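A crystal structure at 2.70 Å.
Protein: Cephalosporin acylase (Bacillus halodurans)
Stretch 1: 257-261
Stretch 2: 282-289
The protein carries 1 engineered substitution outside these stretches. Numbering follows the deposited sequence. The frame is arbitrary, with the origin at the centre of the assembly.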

# COMPACT_ATOMS: atom_id res chain seq x y z
N ILE D 257 -32.35 -6.32 -18.05
CA ILE D 257 -31.58 -5.64 -19.07
C ILE D 257 -30.61 -6.70 -19.57
O ILE D 257 -30.17 -7.54 -18.78
CB ILE D 257 -30.82 -4.42 -18.45
CG1 ILE D 257 -31.66 -3.14 -18.58
CG2 ILE D 257 -29.41 -4.24 -19.05
CD1 ILE D 257 -32.28 -2.91 -19.96
N ASP D 258 -30.32 -6.70 -20.87
CA ASP D 258 -29.24 -7.53 -21.38
C ASP D 258 -27.95 -6.77 -21.19
O ASP D 258 -27.74 -5.74 -21.82
CB ASP D 258 -29.44 -7.88 -22.86
CG ASP D 258 -28.41 -8.88 -23.36
OD1 ASP D 258 -27.23 -8.51 -23.55
OD2 ASP D 258 -28.79 -10.05 -23.57
N TYR D 259 -27.10 -7.26 -20.29
CA TYR D 259 -25.78 -6.66 -20.11
C TYR D 259 -24.68 -7.62 -20.56
O TYR D 259 -24.20 -8.47 -19.79
CB TYR D 259 -25.55 -6.18 -18.66
CG TYR D 259 -24.36 -5.26 -18.55
CD1 TYR D 259 -24.44 -3.93 -18.94
CD2 TYR D 259 -23.13 -5.74 -18.07
CE1 TYR D 259 -23.34 -3.10 -18.86
CE2 TYR D 259 -22.03 -4.92 -17.99
CZ TYR D 259 -22.14 -3.59 -18.39
OH TYR D 259 -21.04 -2.74 -18.31
N ARG D 260 -24.30 -7.45 -21.83
CA ARG D 260 -23.20 -8.20 -22.46
C ARG D 260 -23.42 -9.70 -22.39
O ARG D 260 -22.49 -10.46 -22.07
CB ARG D 260 -21.85 -7.80 -21.86
CG ARG D 260 -21.79 -6.33 -21.52
CD ARG D 260 -20.40 -5.80 -21.54
NE ARG D 260 -20.36 -4.42 -21.06
CZ ARG D 260 -20.44 -3.36 -21.85
NH1 ARG D 260 -20.57 -3.51 -23.16
NH2 ARG D 260 -20.38 -2.14 -21.33
N GLY D 261 -24.65 -10.12 -22.69
CA GLY D 261 -25.03 -11.54 -22.74
C GLY D 261 -25.78 -12.02 -21.51
O GLY D 261 -26.65 -12.91 -21.60
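Stretch 2 (282-289) IVKGFEFY

Stretch 2 enters as the last part of a helix, passes through a type I β turn from V283 to F286 and leaves as a loop that is extended at F286 and E287 only, lying against the end of the strand 257-259 and R260. Taken end to end, the two stretches run in broadly the same direction. The nearest CA atoms, those of Y259 and K284, are 6.7 Å apart, so side chains bridge the gap, and the two stretches together bury 323 Å².

I282, still helical, is buried but out of reach of stretch 1. Contact begins at V283, whose CG1 lies at the edge of the Y259 ring, 3.6 Å from Y259 OH and 3.9 Å from Y259 CE1. The turn that starts here is closed by a backbone hydrogen bond from F286 N to V283 O (3.1 Å).

K284 is the residue of stretch 2 most covered by stretch 1 (93 Å²). Its CA-to-CB bond points sideways, but the chain runs past Y259, with K284 CG 4.3 Å from Y259 CD1, and K284 NZ donates a hydrogen bond to D258 O at 2.9 Å. D258 OD1 stands 4.4 Å from K284 NZ, beyond a salt bridge, and accepts a hydrogen bond from G261 N (3.2 Å).

R260 NH1 makes a weak hydrogen bond to K284 O (3.1 Å). G285 makes no contact. R260 NH2 donates a hydrogen bond to F286 O (3.0 Å) and also reaches Y259 OH at 3.1 Å. E287 adds only proximity of charge, with E287 OE1 4.5 Å from R260 NH1. The CA-to-CB bond of F288 points toward stretch 1; F288 CE2 is 3.4 Å from R260 NH2, which lies at the ring edge, and 4.1 Å from Y259 OH. Y289, poorly ordered, lies beyond reach.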

# COMPACT_ATOMS: atom_id res chain seq x y z
N ILE D 282 -27.23 2.64 -20.14
CA ILE D 282 -26.45 3.77 -20.64
C ILE D 282 -24.99 3.35 -20.84
O ILE D 282 -24.41 3.56 -21.90
CB ILE D 282 -26.53 4.98 -19.67
CG1 ILE D 282 -27.96 5.52 -19.60
CG2 ILE D 282 -25.63 6.09 -20.13
CD1 ILE D 282 -28.24 6.40 -18.38
N VAL D 283 -24.40 2.72 -19.83
CA VAL D 283 -22.98 2.38 -19.85
C VAL D 283 -22.65 1.25 -20.85
O VAL D 283 -21.52 1.14 -21.32
CB VAL D 283 -22.46 2.09 -18.41
CG1 VAL D 283 -22.33 0.59 -18.13
CG2 VAL D 283 -21.15 2.79 -18.17
N LYS D 284 -23.67 0.45 -21.17
CA LYS D 284 -23.62 -0.66 -22.14
C LYS D 284 -23.01 -0.29 -23.50
O LYS D 284 -22.38 -1.13 -24.14
CB LYS D 284 -25.06 -1.11 -22.39
CG LYS D 284 -25.26 -2.50 -22.90
CD LYS D 284 -26.67 -2.92 -22.52
CE LYS D 284 -27.66 -2.87 -23.68
NZ LYS D 284 -27.88 -4.23 -24.27
N GLY D 285 -23.21 0.95 -23.94
CA GLY D 285 -22.74 1.41 -25.24
C GLY D 285 -21.26 1.72 -25.33
O GLY D 285 -20.71 1.88 -26.42
N PHE D 286 -20.60 1.82 -24.18
CA PHE D 286 -19.15 1.96 -24.13
C PHE D 286 -18.49 0.59 -23.93
O PHE D 286 -19.06 -0.30 -23.30
CB PHE D 286 -18.72 2.85 -22.97
CG PHE D 286 -19.37 4.21 -22.97
CD1 PHE D 286 -19.20 5.09 -24.04
CD2 PHE D 286 -20.10 4.63 -21.86
CE1 PHE D 286 -19.78 6.36 -24.02
CE2 PHE D 286 -20.68 5.90 -21.83
CZ PHE D 286 -20.52 6.77 -22.91
N GLU D 287 -17.28 0.45 -24.45
CA GLU D 287 -16.43 -0.69 -24.13
C GLU D 287 -15.51 -0.27 -22.98
O GLU D 287 -15.37 0.92 -22.70
CB GLU D 287 -15.62 -1.15 -25.36
CG GLU D 287 -16.44 -1.46 -26.62
CD GLU D 287 -17.35 -2.67 -26.47
OE1 GLU D 287 -16.96 -3.64 -25.79
OE2 GLU D 287 -18.46 -2.65 -27.04
N PHE D 288 -14.89 -1.24 -22.30
CA PHE D 288 -14.05 -0.92 -21.13
C PHE D 288 -12.69 -1.63 -21.13
O PHE D 288 -11.64 -0.97 -21.19
CB PHE D 288 -14.80 -1.19 -19.83
CG PHE D 288 -16.00 -0.32 -19.65
CD1 PHE D 288 -15.85 1.01 -19.27
CD2 PHE D 288 -17.28 -0.80 -19.89
CE1 PHE D 288 -16.95 1.84 -19.12
CE2 PHE D 288 -18.38 0.03 -19.73
CZ PHE D 288 -18.21 1.35 -19.35
N TYR D 289 -12.75 -2.96 -21.06
CA TYR D 289 -11.58 -3.86 -21.07
C TYR D 289 -10.86 -3.95 -19.72
O TYR D 289 -10.65 -5.06 -19.22
CB TYR D 289 -10.61 -3.57 -22.24
CG TYR D 289 -11.28 -3.49 -23.60
CD1 TYR D 289 -11.86 -4.62 -24.19
CD2 TYR D 289 -11.32 -2.28 -24.31
CE1 TYR D 289 -12.48 -4.54 -25.44
CE2 TYR D 289 -11.93 -2.20 -25.56
CZ TYR D 289 -12.51 -3.33 -26.12
OH TYR D 289 -13.11 -3.25 -27.35